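PDB 1O9G: 23S rRNA (guanine(2535)-N(1))-methyltransferase from Streptomyces viridochromogenes, which methylates N1 of guanine-2535 in 23S ribosomal RNA with S-adenosyl-L-methionine as methyl donor, thereby conferring resistance to the orthosomycin antibiotic avilamycin. Local coordinates for residues Ser13-Cys18 with Arg135-Ala140; Pro29-Arg34 with Leu173-Tyr178; Ile39-Leu44 with Leu71-Ser76; Leu77-Ala82 with Ala165-Asp170. The protein carries 3 engineered substitutions. All coordinates share one frame; numbering follows the deposited sequence.

Contact 1: residues Ser13-Cys18 with Arg135-Ala140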
loop_
_atom_site.group_PDB
_atom_site.type_symbol
_atom_site.label_atom_id
_atom_site.label_comp_id
_atom_site.label_asym_id
_atom_site.label_seq_id
_atom_site.Cartn_x
_atom_site.Cartn_y
_atom_site.Cartn_z
ATOM N N SER A 13 16.216 -2.204 -4.930
ATOM C CA SER A 13 14.783 -2.509 -4.982
ATOM C C SER A 13 14.338 -2.900 -6.393
ATOM O O SER A 13 13.153 -2.794 -6.728
ATOM C CB SER A 13 13.961 -1.311 -4.486
ATOM O OG SER A 13 13.800 -0.337 -5.503
ATOM N N SER A 14 15.284 -3.366 -7.202
ATOM C CA SER A 14 15.055 -3.575 -8.622
ATOM C C SER A 14 14.046 -4.720 -8.857
ATOM O O SER A 14 13.252 -4.659 -9.777
ATOM C CB SER A 14 16.386 -3.760 -9.380
ATOM O OG SER A 14 17.052 -4.974 -9.072
ATOM N N ASP A 15 14.052 -5.744 -8.007
ATOM C CA ASP A 15 13.155 -6.871 -8.210
ATOM C C ASP A 15 11.693 -6.470 -8.025
ATOM O O ASP A 15 10.814 -7.121 -8.573
ATOM C CB ASP A 15 13.429 -8.021 -7.246
ATOM C CG ASP A 15 14.736 -8.708 -7.515
ATOM O OD1 ASP A 15 15.403 -8.406 -8.541
ATOM O OD2 ASP A 15 15.197 -9.552 -6.723
ATOM N N LEU A 16 11.441 -5.419 -7.247
ATOM C CA LEU A 16 10.092 -4.912 -6.985
ATOM C C LEU A 16 9.662 -3.794 -7.941
ATOM O O LEU A 16 8.590 -3.235 -7.796
ATOM C CB LEU A 16 9.949 -4.482 -5.508
ATOM C CG LEU A 16 9.991 -5.638 -4.507
ATOM C CD1 LEU A 16 10.205 -5.057 -3.083
ATOM C CD2 LEU A 16 8.782 -6.507 -4.594
ATOM N N ALA A 17 10.478 -3.492 -8.936
ATOM C CA ALA A 17 10.184 -2.413 -9.860
ATOM C C ALA A 17 8.885 -2.684 -10.606
ATOM O O ALA A 17 8.586 -3.791 -11.005
ATOM C CB ALA A 17 11.309 -2.223 -10.861
ATOM N N CYS A 18 8.114 -1.646 -10.833
ATOM C CA CYS A 18 6.869 -1.823 -11.528
ATOM C C CYS A 18 7.108 -2.247 -12.986
ATOM O O CYS A 18 7.947 -1.674 -13.685
ATOM C CB CYS A 18 6.086 -0.547 -11.418
ATOM S SG CYS A 18 4.355 -0.694 -11.862
ATOM N N ARG A 135 10.126 -15.018 -4.743
ATOM C CA ARG A 135 9.536 -16.249 -4.206
ATOM C C ARG A 135 10.399 -16.857 -3.109
ATOM O O ARG A 135 9.877 -17.275 -2.083
ATOM C CB ARG A 135 9.259 -17.285 -5.281
ATOM C CG ARG A 135 8.649 -18.576 -4.768
ATOM C CD ARG A 135 8.278 -19.607 -5.819
ATOM N NE ARG A 135 9.231 -19.672 -6.914
ATOM C CZ ARG A 135 10.430 -20.217 -6.859
ATOM N NH1 ARG A 135 10.855 -20.826 -5.759
ATOM N NH2 ARG A 135 11.200 -20.183 -7.944
ATOM N N GLU A 136 11.703 -16.910 -3.320
ATOM C CA GLU A 136 12.608 -17.460 -2.326
ATOM C C GLU A 136 12.571 -16.645 -1.024
ATOM O O GLU A 136 12.535 -17.230 0.059
ATOM C CB GLU A 136 14.035 -17.595 -2.878
ATOM C CG GLU A 136 14.119 -18.587 -4.036
ATOM C CD GLU A 136 15.442 -18.564 -4.780
ATOM O OE1 GLU A 136 16.218 -17.588 -4.632
ATOM O OE2 GLU A 136 15.692 -19.541 -5.522
ATOM N N ARG A 137 12.559 -15.323 -1.119
ATOM C CA ARG A 137 12.428 -14.466 0.054
ATOM C C ARG A 137 11.060 -14.647 0.734
ATOM O O ARG A 137 11.013 -14.800 1.954
ATOM C CB ARG A 137 12.703 -12.982 -0.280
ATOM C CG ARG A 137 14.166 -12.690 -0.524
ATOM C CD ARG A 137 14.570 -11.214 -0.592
ATOM N NE ARG A 137 14.107 -10.503 -1.791
ATOM C CZ ARG A 137 14.744 -10.468 -2.966
ATOM N NH1 ARG A 137 15.883 -11.134 -3.156
ATOM N NH2 ARG A 137 14.246 -9.753 -3.972
ATOM N N LEU A 138 9.993 -14.717 -0.043
ATOM C CA LEU A 138 8.663 -14.866 0.507
ATOM C C LEU A 138 8.553 -16.170 1.300
ATOM O O LEU A 138 8.033 -16.197 2.416
ATOM C CB LEU A 138 7.593 -14.795 -0.588
ATOM C CG LEU A 138 6.123 -15.032 -0.207
ATOM C CD1 LEU A 138 5.656 -13.915 0.704
ATOM C CD2 LEU A 138 5.261 -15.098 -1.423
ATOM N N THR A 139 9.046 -17.254 0.727
ATOM C CA THR A 139 9.021 -18.568 1.341
ATOM C C THR A 139 9.771 -18.552 2.675
ATOM O O THR A 139 9.276 -19.085 3.668
ATOM C CB THR A 139 9.653 -19.573 0.355
ATOM O OG1 THR A 139 8.818 -19.655 -0.810
ATOM C CG2 THR A 139 9.713 -20.975 0.921
ATOM N N ALA A 140 10.958 -17.948 2.699
ATOM C CA ALA A 140 11.782 -17.914 3.901
ATOM C C ALA A 140 11.262 -16.951 4.983
ATOM O O ALA A 140 11.513 -17.159 6.148
ATOM C CB ALA A 140 13.234 -17.607 3.553
HETATM O O HOH W 1 17.677 -9.296 -4.828
#

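Contact 2: residues Pro29-Arg34 with Leu173-Tyr178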
loop_
_atom_site.group_PDB
_atom_site.type_symbol
_atom_site.label_atom_id
_atom_site.label_comp_id
_atom_site.label_asym_id
_atom_site.label_seq_id
_atom_site.Cartn_x
_atom_site.Cartn_y
_atom_site.Cartn_z
ATOM N N PRO A 29 -0.310 5.170 -11.116
ATOM C CA PRO A 29 1.104 5.368 -10.880
ATOM C C PRO A 29 1.695 4.200 -10.100
ATOM O O PRO A 29 1.010 3.480 -9.397
ATOM C CB PRO A 29 1.119 6.612 -10.019
ATOM C CG PRO A 29 -0.128 6.497 -9.210
ATOM C CD PRO A 29 -1.141 5.886 -10.125
ATOM N N ALA A 30 2.979 4.035 -10.269
ATOM C CA ALA A 30 3.739 3.214 -9.366
ATOM C C ALA A 30 3.889 4.119 -8.133
ATOM O O ALA A 30 3.331 5.227 -8.066
ATOM C CB ALA A 30 5.054 2.850 -10.013
ATOM N N PHE A 31 4.594 3.640 -7.154
ATOM C CA PHE A 31 4.994 4.422 -6.004
ATOM C C PHE A 31 6.467 4.082 -5.748
ATOM O O PHE A 31 6.843 2.932 -5.870
ATOM C CB PHE A 31 4.146 4.030 -4.795
ATOM C CG PHE A 31 4.221 5.011 -3.682
ATOM C CD1 PHE A 31 3.375 6.097 -3.637
ATOM C CD2 PHE A 31 5.169 4.855 -2.680
ATOM C CE1 PHE A 31 3.490 7.047 -2.636
ATOM C CE2 PHE A 31 5.257 5.786 -1.648
ATOM C CZ PHE A 31 4.415 6.852 -1.615
ATOM N N PRO A 32 7.319 5.038 -5.370
ATOM C CA PRO A 32 8.727 4.697 -5.113
ATOM C C PRO A 32 8.884 3.730 -3.947
ATOM O O PRO A 32 8.355 3.998 -2.879
ATOM C CB PRO A 32 9.384 6.038 -4.775
ATOM C CG PRO A 32 8.417 7.052 -5.091
ATOM C CD PRO A 32 7.055 6.471 -5.187
ATOM N N VAL A 33 9.585 2.624 -4.159
ATOM C CA VAL A 33 9.777 1.619 -3.127
ATOM C C VAL A 33 10.420 2.213 -1.879
ATOM O O VAL A 33 10.001 1.930 -0.765
ATOM C CB VAL A 33 10.606 0.444 -3.653
ATOM C CG1 VAL A 33 10.907 -0.541 -2.550
ATOM C CG2 VAL A 33 9.843 -0.249 -4.819
ATOM N N ARG A 34 11.437 3.045 -2.057
ATOM C CA ARG A 34 12.124 3.577 -0.890
ATOM C C ARG A 34 11.193 4.399 0.003
ATOM O O ARG A 34 11.246 4.312 1.232
ATOM C CB ARG A 34 13.323 4.411 -1.317
ATOM C CG ARG A 34 14.171 4.877 -0.175
ATOM C CD ARG A 34 15.363 5.674 -0.593
ATOM N NE ARG A 34 16.322 5.778 0.498
ATOM C CZ ARG A 34 17.408 6.541 0.456
ATOM N NH1 ARG A 34 17.679 7.271 -0.622
ATOM N NH2 ARG A 34 18.234 6.581 1.492
ATOM N N LEU A 173 -2.356 2.434 5.024
ATOM C CA LEU A 173 -1.360 3.183 4.256
ATOM C C LEU A 173 -1.903 3.274 2.846
ATOM O O LEU A 173 -2.160 2.266 2.213
ATOM C CB LEU A 173 0.013 2.521 4.325
ATOM C CG LEU A 173 1.227 3.305 3.834
ATOM C CD1 LEU A 173 2.512 2.717 4.422
ATOM C CD2 LEU A 173 1.332 3.346 2.331
ATOM N N THR A 174 -2.117 4.500 2.377
ATOM C CA THR A 174 -2.668 4.698 1.064
ATOM C C THR A 174 -2.166 5.976 0.398
ATOM O O THR A 174 -1.883 6.959 1.044
ATOM C CB THR A 174 -4.201 4.640 1.150
ATOM O OG1 THR A 174 -4.751 4.464 -0.153
ATOM C CG2 THR A 174 -4.777 5.923 1.745
ATOM N N ASP A 175 -2.056 5.897 -0.916
ATOM C CA ASP A 175 -1.744 7.002 -1.787
ATOM C C ASP A 175 -3.077 7.516 -2.286
ATOM O O ASP A 175 -3.874 6.766 -2.867
ATOM C CB ASP A 175 -0.870 6.492 -2.946
ATOM C CG ASP A 175 -0.309 7.586 -3.812
ATOM O OD1 ASP A 175 -0.214 8.752 -3.378
ATOM O OD2 ASP A 175 0.047 7.349 -4.988
ATOM N N LEU A 176 -3.353 8.786 -2.060
ATOM C CA LEU A 176 -4.701 9.297 -2.297
ATOM C C LEU A 176 -5.026 9.229 -3.786
ATOM O O LEU A 176 -4.154 9.462 -4.626
ATOM C CB LEU A 176 -4.868 10.704 -1.722
ATOM C CG LEU A 176 -4.805 10.802 -0.191
ATOM C CD1 LEU A 176 -4.916 12.221 0.316
ATOM C CD2 LEU A 176 -5.863 9.898 0.465
ATOM N N PRO A 177 -6.255 8.834 -4.117
ATOM C CA PRO A 177 -6.638 8.650 -5.515
ATOM C C PRO A 177 -6.704 9.966 -6.238
ATOM O O PRO A 177 -7.128 10.955 -5.673
ATOM C CB PRO A 177 -8.027 7.993 -5.441
ATOM C CG PRO A 177 -8.501 8.147 -4.033
ATOM C CD PRO A 177 -7.353 8.522 -3.182
ATOM N N TYR A 178 -6.298 9.971 -7.493
ATOM C CA TYR A 178 -6.188 11.226 -8.225
ATOM C C TYR A 178 -7.546 11.918 -8.438
ATOM O O TYR A 178 -7.595 13.129 -8.578
ATOM C CB TYR A 178 -5.429 11.016 -9.551
ATOM C CG TYR A 178 -3.917 10.790 -9.390
ATOM C CD1 TYR A 178 -3.373 10.235 -8.226
ATOM C CD2 TYR A 178 -3.033 11.131 -10.413
ATOM C CE1 TYR A 178 -2.001 10.032 -8.092
ATOM C CE2 TYR A 178 -1.656 10.931 -10.286
ATOM C CZ TYR A 178 -1.149 10.381 -9.121
ATOM O OH TYR A 178 0.206 10.178 -8.979
#

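Contact 3: residues Ile39-Leu44 with Leu71-Ser76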
loop_
_atom_site.group_PDB
_atom_site.type_symbol
_atom_site.label_atom_id
_atom_site.label_comp_id
_atom_site.label_asym_id
_atom_site.label_seq_id
_atom_site.Cartn_x
_atom_site.Cartn_y
_atom_site.Cartn_z
ATOM N N ILE A 39 7.679 5.180 4.860
ATOM C CA ILE A 39 6.409 5.536 5.463
ATOM C C ILE A 39 5.935 4.361 6.333
ATOM O O ILE A 39 5.489 4.567 7.458
ATOM C CB ILE A 39 5.339 5.914 4.397
ATOM C CG1 ILE A 39 5.740 7.166 3.619
ATOM C CG2 ILE A 39 4.000 6.098 5.073
ATOM C CD1 ILE A 39 4.917 7.428 2.367
ATOM N N PHE A 40 6.000 3.145 5.795
ATOM C CA PHE A 40 5.520 1.974 6.521
ATOM C C PHE A 40 6.288 1.793 7.837
ATOM O O PHE A 40 5.697 1.536 8.891
ATOM C CB PHE A 40 5.597 0.707 5.653
ATOM C CG PHE A 40 5.126 -0.527 6.339
ATOM C CD1 PHE A 40 3.799 -0.684 6.643
ATOM C CD2 PHE A 40 6.017 -1.524 6.709
ATOM C CE1 PHE A 40 3.354 -1.807 7.274
ATOM C CE2 PHE A 40 5.582 -2.660 7.333
ATOM C CZ PHE A 40 4.253 -2.804 7.624
ATOM N N GLN A 41 7.607 1.942 7.784
ATOM C CA GLN A 41 8.429 1.802 8.984
ATOM C C GLN A 41 8.158 2.911 10.002
ATOM O O GLN A 41 8.158 2.658 11.195
ATOM C CB GLN A 41 9.910 1.684 8.617
ATOM C CG GLN A 41 10.220 0.391 7.882
ATOM C CD GLN A 41 11.688 0.209 7.642
ATOM O OE1 GLN A 41 12.448 0.088 8.605
ATOM N NE2 GLN A 41 12.102 0.241 6.384
ATOM N N ARG A 42 7.869 4.125 9.531
ATOM C CA ARG A 42 7.463 5.193 10.429
ATOM C C ARG A 42 6.139 4.858 11.127
ATOM O O ARG A 42 5.951 5.161 12.304
ATOM C CB ARG A 42 7.342 6.550 9.707
ATOM C CG ARG A 42 8.698 7.158 9.366
ATOM C CD ARG A 42 8.600 8.421 8.546
ATOM N NE ARG A 42 9.900 9.005 8.210
ATOM C CZ ARG A 42 10.220 10.280 8.351
ATOM N NH1 ARG A 42 9.386 11.152 8.891
ATOM N NH2 ARG A 42 11.408 10.687 7.947
ATOM N N ALA A 43 5.210 4.268 10.401
ATOM C CA ALA A 43 3.955 3.878 10.997
ATOM C C ALA A 43 4.163 2.789 12.046
ATOM O O ALA A 43 3.597 2.839 13.142
ATOM C CB ALA A 43 2.994 3.421 9.930
ATOM N N LEU A 44 4.953 1.772 11.718
ATOM C CA LEU A 44 5.227 0.703 12.675
ATOM C C LEU A 44 5.825 1.283 13.952
ATOM O O LEU A 44 5.545 0.778 15.039
ATOM C CB LEU A 44 6.209 -0.316 12.101
ATOM C CG LEU A 44 5.743 -1.235 10.973
ATOM C CD1 LEU A 44 6.888 -2.185 10.603
ATOM C CD2 LEU A 44 4.516 -1.987 11.373
ATOM N N LEU A 71 5.436 -7.919 0.157
ATOM C CA LEU A 71 6.635 -8.700 -0.106
ATOM C C LEU A 71 7.816 -8.187 0.712
ATOM O O LEU A 71 8.485 -8.929 1.409
ATOM C CB LEU A 71 6.967 -8.746 -1.605
ATOM C CG LEU A 71 5.938 -9.452 -2.497
ATOM C CD1 LEU A 71 6.261 -9.240 -3.965
ATOM C CD2 LEU A 71 5.848 -10.911 -2.141
ATOM N N LEU A 72 8.049 -6.891 0.642
ATOM C CA LEU A 72 9.228 -6.316 1.276
ATOM C C LEU A 72 9.181 -6.494 2.792
ATOM O O LEU A 72 10.212 -6.804 3.409
ATOM C CB LEU A 72 9.392 -4.848 0.869
ATOM C CG LEU A 72 10.670 -4.149 1.278
ATOM C CD1 LEU A 72 11.877 -4.868 0.744
ATOM C CD2 LEU A 72 10.645 -2.736 0.774
ATOM N N HIS A 73 7.998 -6.370 3.378
ATOM C CA HIS A 73 7.809 -6.404 4.818
ATOM C C HIS A 73 7.040 -7.631 5.310
ATOM O O HIS A 73 6.393 -7.603 6.360
ATOM C CB HIS A 73 7.156 -5.105 5.294
ATOM C CG HIS A 73 8.069 -3.932 5.197
ATOM N ND1 HIS A 73 9.080 -3.715 6.098
ATOM C CD2 HIS A 73 8.170 -2.949 4.273
ATOM C CE1 HIS A 73 9.755 -2.636 5.741
ATOM N NE2 HIS A 73 9.215 -2.152 4.637
ATOM N N ARG A 74 7.127 -8.711 4.551
ATOM C CA ARG A 74 6.451 -9.955 4.875
ATOM C C ARG A 74 6.663 -10.384 6.312
ATOM O O ARG A 74 5.708 -10.806 6.959
ATOM C CB ARG A 74 6.909 -11.045 3.940
ATOM C CG ARG A 74 6.403 -12.444 4.222
ATOM C CD ARG A 74 4.913 -12.504 4.005
ATOM N NE ARG A 74 4.274 -13.735 4.463
ATOM C CZ ARG A 74 3.786 -13.936 5.689
ATOM N NH1 ARG A 74 3.925 -13.036 6.656
ATOM N NH2 ARG A 74 3.096 -15.011 5.889
ATOM N N ARG A 75 7.880 -10.277 6.822
ATOM C CA ARG A 75 8.160 -10.743 8.174
ATOM C C ARG A 75 7.366 -9.969 9.252
ATOM O O ARG A 75 7.175 -10.471 10.365
ATOM C CB ARG A 75 9.658 -10.650 8.472
ATOM C CG ARG A 75 10.171 -9.215 8.507
ATOM C CD ARG A 75 11.459 -9.024 9.232
ATOM N NE ARG A 75 12.413 -10.072 8.895
ATOM C CZ ARG A 75 13.041 -10.181 7.725
ATOM N NH1 ARG A 75 12.835 -9.300 6.742
ATOM N NH2 ARG A 75 13.884 -11.187 7.536
ATOM N N SER A 76 6.996 -8.731 8.950
ATOM C CA SER A 76 6.273 -7.877 9.891
ATOM C C SER A 76 4.757 -7.949 9.743
ATOM O O SER A 76 4.043 -7.258 10.479
ATOM C CB SER A 76 6.698 -6.423 9.715
ATOM O OG SER A 76 8.090 -6.266 9.893
#

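Contact 4: residues Leu77-Ala82 with Ala165-Asp170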
loop_
_atom_site.group_PDB
_atom_site.type_symbol
_atom_site.label_atom_id
_atom_site.label_comp_id
_atom_site.label_asym_id
_atom_site.label_seq_id
_atom_site.Cartn_x
_atom_site.Cartn_y
_atom_site.Cartn_z
ATOM N N LEU A 77 4.256 -8.768 8.835
ATOM C CA LEU A 77 2.850 -8.739 8.456
ATOM C C LEU A 77 2.119 -10.041 8.744
ATOM O O LEU A 77 2.656 -11.123 8.489
ATOM C CB LEU A 77 2.712 -8.406 6.983
ATOM C CG LEU A 77 3.097 -6.999 6.546
ATOM C CD1 LEU A 77 3.232 -6.937 5.024
ATOM C CD2 LEU A 77 2.121 -5.999 7.052
ATOM N N ARG A 78 0.910 -9.912 9.286
ATOM C CA ARG A 78 -0.038 -11.003 9.497
ATOM C C ARG A 78 -0.850 -11.225 8.214
ATOM O O ARG A 78 -1.144 -12.348 7.848
ATOM C CB ARG A 78 -1.007 -10.633 10.651
ATOM C CG ARG A 78 -2.125 -11.637 10.875
ATOM C CD ARG A 78 -3.043 -11.314 12.023
ATOM N NE ARG A 78 -2.373 -11.489 13.306
ATOM C CZ ARG A 78 -2.133 -12.671 13.890
ATOM N NH1 ARG A 78 -2.494 -13.819 13.306
ATOM N NH2 ARG A 78 -1.518 -12.707 15.070
ATOM N N GLN A 79 -1.303 -10.138 7.599
ATOM C CA GLN A 79 -2.229 -10.184 6.467
ATOM C C GLN A 79 -2.331 -8.788 5.887
ATOM O O GLN A 79 -2.064 -7.802 6.595
ATOM C CB GLN A 79 -3.623 -10.645 6.875
ATOM C CG GLN A 79 -4.307 -9.674 7.745
ATOM C CD GLN A 79 -5.675 -10.103 8.197
ATOM O OE1 GLN A 79 -6.602 -10.191 7.379
ATOM N NE2 GLN A 79 -5.825 -10.343 9.510
ATOM N N VAL A 80 -2.740 -8.708 4.640
ATOM C CA VAL A 80 -3.053 -7.446 4.007
ATOM C C VAL A 80 -4.478 -7.481 3.459
ATOM O O VAL A 80 -5.016 -8.522 3.090
ATOM C CB VAL A 80 -2.028 -7.077 2.893
ATOM C CG1 VAL A 80 -0.643 -6.956 3.466
ATOM C CG2 VAL A 80 -2.005 -8.079 1.785
ATOM N N ILE A 81 -5.052 -6.272 3.422
ATOM C CA ILE A 81 -6.394 -6.053 2.926
ATOM C C ILE A 81 -6.356 -4.926 1.916
ATOM O O ILE A 81 -5.814 -3.873 2.201
ATOM C CB ILE A 81 -7.353 -5.694 4.081
ATOM C CG1 ILE A 81 -7.299 -6.802 5.154
ATOM C CG2 ILE A 81 -8.747 -5.482 3.544
ATOM C CD1 ILE A 81 -8.030 -6.505 6.444
ATOM N N ALA A 82 -6.977 -5.163 0.765
ATOM C CA ALA A 82 -7.085 -4.150 -0.283
ATOM C C ALA A 82 -8.554 -3.863 -0.567
ATOM O O ALA A 82 -9.383 -4.763 -0.657
ATOM C CB ALA A 82 -6.443 -4.604 -1.522
ATOM N N ALA A 165 -13.951 -8.065 7.371
ATOM C CA ALA A 165 -14.344 -9.444 7.677
ATOM C C ALA A 165 -13.782 -9.919 9.028
ATOM O O ALA A 165 -13.213 -10.998 9.138
ATOM C CB ALA A 165 -13.941 -10.371 6.552
ATOM N N GLY A 166 -13.907 -9.088 10.049
ATOM C CA GLY A 166 -13.468 -9.456 11.380
ATOM C C GLY A 166 -12.042 -9.094 11.735
ATOM O O GLY A 166 -11.670 -9.225 12.889
ATOM N N SER A 167 -11.242 -8.675 10.757
ATOM C CA SER A 167 -9.884 -8.205 11.040
ATOM C C SER A 167 -9.898 -6.772 11.563
ATOM O O SER A 167 -10.775 -5.971 11.217
ATOM C CB SER A 167 -9.022 -8.234 9.783
ATOM O OG SER A 167 -8.895 -9.544 9.283
ATOM N N ALA A 168 -8.912 -6.469 12.393
ATOM C CA ALA A 168 -8.713 -5.140 12.971
ATOM C C ALA A 168 -7.371 -4.568 12.496
ATOM O O ALA A 168 -6.328 -4.805 13.124
ATOM C CB ALA A 168 -8.767 -5.218 14.492
ATOM N N PRO A 169 -7.341 -3.846 11.374
ATOM C CA PRO A 169 -6.061 -3.324 10.878
ATOM C C PRO A 169 -5.314 -2.444 11.876
ATOM O O PRO A 169 -5.917 -1.595 12.508
ATOM C CB PRO A 169 -6.467 -2.548 9.651
ATOM C CG PRO A 169 -7.686 -3.207 9.208
ATOM C CD PRO A 169 -8.433 -3.555 10.440
ATOM N N ASP A 170 -4.008 -2.664 11.973
ATOM C CA ASP A 170 -3.144 -1.820 12.785
ATOM C C ASP A 170 -2.607 -0.617 12.021
ATOM O O ASP A 170 -2.258 0.367 12.625
ATOM C CB ASP A 170 -1.976 -2.640 13.319
ATOM C CG ASP A 170 -2.424 -3.956 13.922
ATOM O OD1 ASP A 170 -2.997 -3.932 15.032
ATOM O OD2 ASP A 170 -2.323 -5.039 13.315
#

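Contact 1: residues Ser13-Cys18 with Arg135-Ala140
With CG beside its own backbone N (chi1 -69°), Asp-15 holds its carboxylate out toward helix 122-140, where Arg-137 starts from the same kind of first torsion and then bends at its third (chi3 -71°), so that the guanidinium reaches across to the loop. The two side chains meet at about a right angle, yet their flat ends lie nearly coplanar. Arg-137 NH2 donates to Asp-15 OD2 over 2.9 Å along an almost straight N-H path of 165°. The acceptor lies close to the guanidinium plane, whereas the donor comes to OD2 from its anti side. This is a one-bond salt bridge and not a two-pronged carboxylate-guanidinium pair. A water beside it donates to Asp-15 OD2 at 3.1 Å and accepts a weak bond from Arg-137 NH1, also at 3.1 Å, and so links OD2 to the second terminal nitrogen of the guanidinium.

The other carboxylate oxygen, OD1, forms a salt bridge with Arg-133, one turn before Arg-137 on helix 122-140, while the stem of Asp-15 rests on Ala-130 and Leu-134. An aspartate suits this place because a short, buried acid can face two arginines; a long arginine suits the exposed helix flank because it can span to the loop. Next door, Leu-16 packs on Leu-134 and on Leu-71 and Leu-72 of helix 64-72. Two positive partners around one carboxylate would be expected to favour its ionised form, so charge probably adds to the apolar packing of Leu-16 in holding the N-terminal loop to helix 122-140.

Contact 2: residues Pro29-Arg34 with Leu173-Tyr178
The ring of Phe-31 turns its edge to the carboxylate of Asp-175, with OD2 3.8 Å from CD1 and near the ring plane, while one ring face carries CD of Pro-32, 3.4 Å above it and nearer the ring's periphery. Ring and carboxylate planes stand steeply to each other. The ring of Tyr-178 has Leu-176 O in plane at its edge and meets Pro-29 obliquely. Asp-175 to Tyr-178 reads Asp-Leu-Pro-Tyr and begins at the last residue of strand 171-175 in a Rossmann-like methyltransferase sheet; it resembles the (Asp/Asn)-Pro-Pro-Tyr motif that in many N-methyltransferases lines the site of the target base, so a like role here is probable.

In both Phe-31 and Asp-175 CG lies anti to the backbone N (chi1 -164° and -171°), which turns the two groups toward each other between the loop and the strand end. An aromatic edge carries slightly positive hydrogens and so is a natural neighbour for carboxylate oxygens; Asp-175 OD1 lies 4.1 Å from Phe-31 CE1. The Phe-31 ring is embedded among Leu-65, Ala-36, Ile-39 and Thr-213, which explains a large apolar residue at the entry to helix 33-45. Tyr-178 also makes a cation-pi contact with Arg-181 and meets Trp-184 edge-to-face.

Prolines suit this loop: Pro-32 occupies the N-cap position, where its missing N-H costs the helix no hydrogen bond, and rigid Pro-29 offers a compact hydrocarbon ring to the tyrosine. These two side chains lie antiparallel alongside one another, with Pro-29 CG 3.7 Å from Tyr-178 OH and 4.0 Å from its CZ.

Contact 3: residues Ile39-Leu44 with Leu71-Ser76
His-73 NE2 and Gln-41 NE2 both hydrogen-bond to one hydroxyl, OG1 of Thr-37, which lies one turn before Gln-41 on helix 33-45; His-73 comes from just past helix 64-72. The shared hydroxyl places amide and imidazole side by side. Gln-41 NE2 lies in plane at the edge of the His-73 ring, 3.8 Å from its CE1, while Gln-41 CG approaches the same CE1 at 3.7 Å; the two side chains run roughly perpendicular.

Over one face of the imidazole comes Phe-40. Its CD2 and CE2 each lie 3.5 Å from His-73 CG, and the ring planes are inclined at 50°. CG of Phe-40 stands anti to the backbone N (chi1 180°), which carries the ring off the helix toward His-73; one of its faces bears Leu-44 CG, 3.9 Å above the plane. Beyond, Phe-40 sinks onto Leu-55 and Leu-173 of the sheet. Farther along, Leu-44 CD1 reaches Ser-76 OG at a loose 4.3 Å, while Ser-76 N bonds to His-73 O and closes the short 3-10 turn after the helix. Helices 33-45 and 64-72 pack side by side on the same face of the sheet, where Leu-173 touches both, as in the helical layers of a Rossmann-like methyltransferase.

Each residue type fits its station: phenylalanine bridges sheet and neighbouring helix end, histidine offers a flat face to the ring and a polar nitrogen to Thr-37, and glutamine lays its amide at the ring edge and shares Thr-37 with it. With NE2 of His-73 bonded to a hydroxyl and Phe-40 CD2 over part of one face, rotation of the imidazole is limited.

Contact 4: residues Leu77-Ala82 with Ala165-Asp170
Polar contact comes first at Gln-79, whose OE1 lies 3.0 Å from Ser-167 OG, a likely hydrogen bond from the serine. The glutamine gets there by an unusual start: CG sits between the backbone N and the carbonyl carbon (chi1 67°), after which the chain runs extended to the loop. Its NE2 makes a weak bond to Thr-54 OG1 on the adjoining strand 53-57, so a long amide side chain suits a place between a strand end and two hydroxyls. Nearby, Asp-170 OD2 accepts from the backbone N of the same Thr-54, tying the end of the loop to that strand.

Apolar contact follows two residues along. Ile-81 points to the same side of strand 77-84 as Gln-79, and its CD1 touches Ser-167 CB at 3.9 Å and Pro-169 CG at 4.3 Å. The branched residue also lies against Trp-56, Val-163 and Leu-164, and Pro-169 shares Trp-56 and Leu-164 with it, a small apolar cluster to which the proline adds a compact, rigid ring.

Backbone shape brings the loop here. Just past helix 160-164, Ala-165 takes a positive phi, and Gly-166 follows at a phi of 91°, backbone angles that glycine adopts readily. Ser-167 then faces the strand. The loop is the return leg of a beta-alpha-beta crossover from strand 147-151 through helix 160-164 to strand 171-175, passing strands 77-84 and 53-57, as expected of the parallel sheet of a Rossmann-like methyltransferase.

From the N terminus, loop 13-18 opens contact 1, which closes 117 residues later on helix 122-140, while contact 2, begun at 29-34, stays open until strand 171-175, so the two cross. Contact 3 closes early, between helix 33-45 and the end of helix 64-72, and nests inside both. Contact 4 follows it in series, nests inside contact 2 and crosses contact 1. Neighbours touch as well: Cys-18 packs on Ala-30 (contacts 1 and 2), Leu-138 on Arg-74 (1 and 3), Val-33 on Leu-72 (2 and 3), and Phe-40 on Leu-77 (3 and 4). Together the contacts bind the N-terminal loop, the helices 33-45, 64-72 and 122-140, and the central sheet.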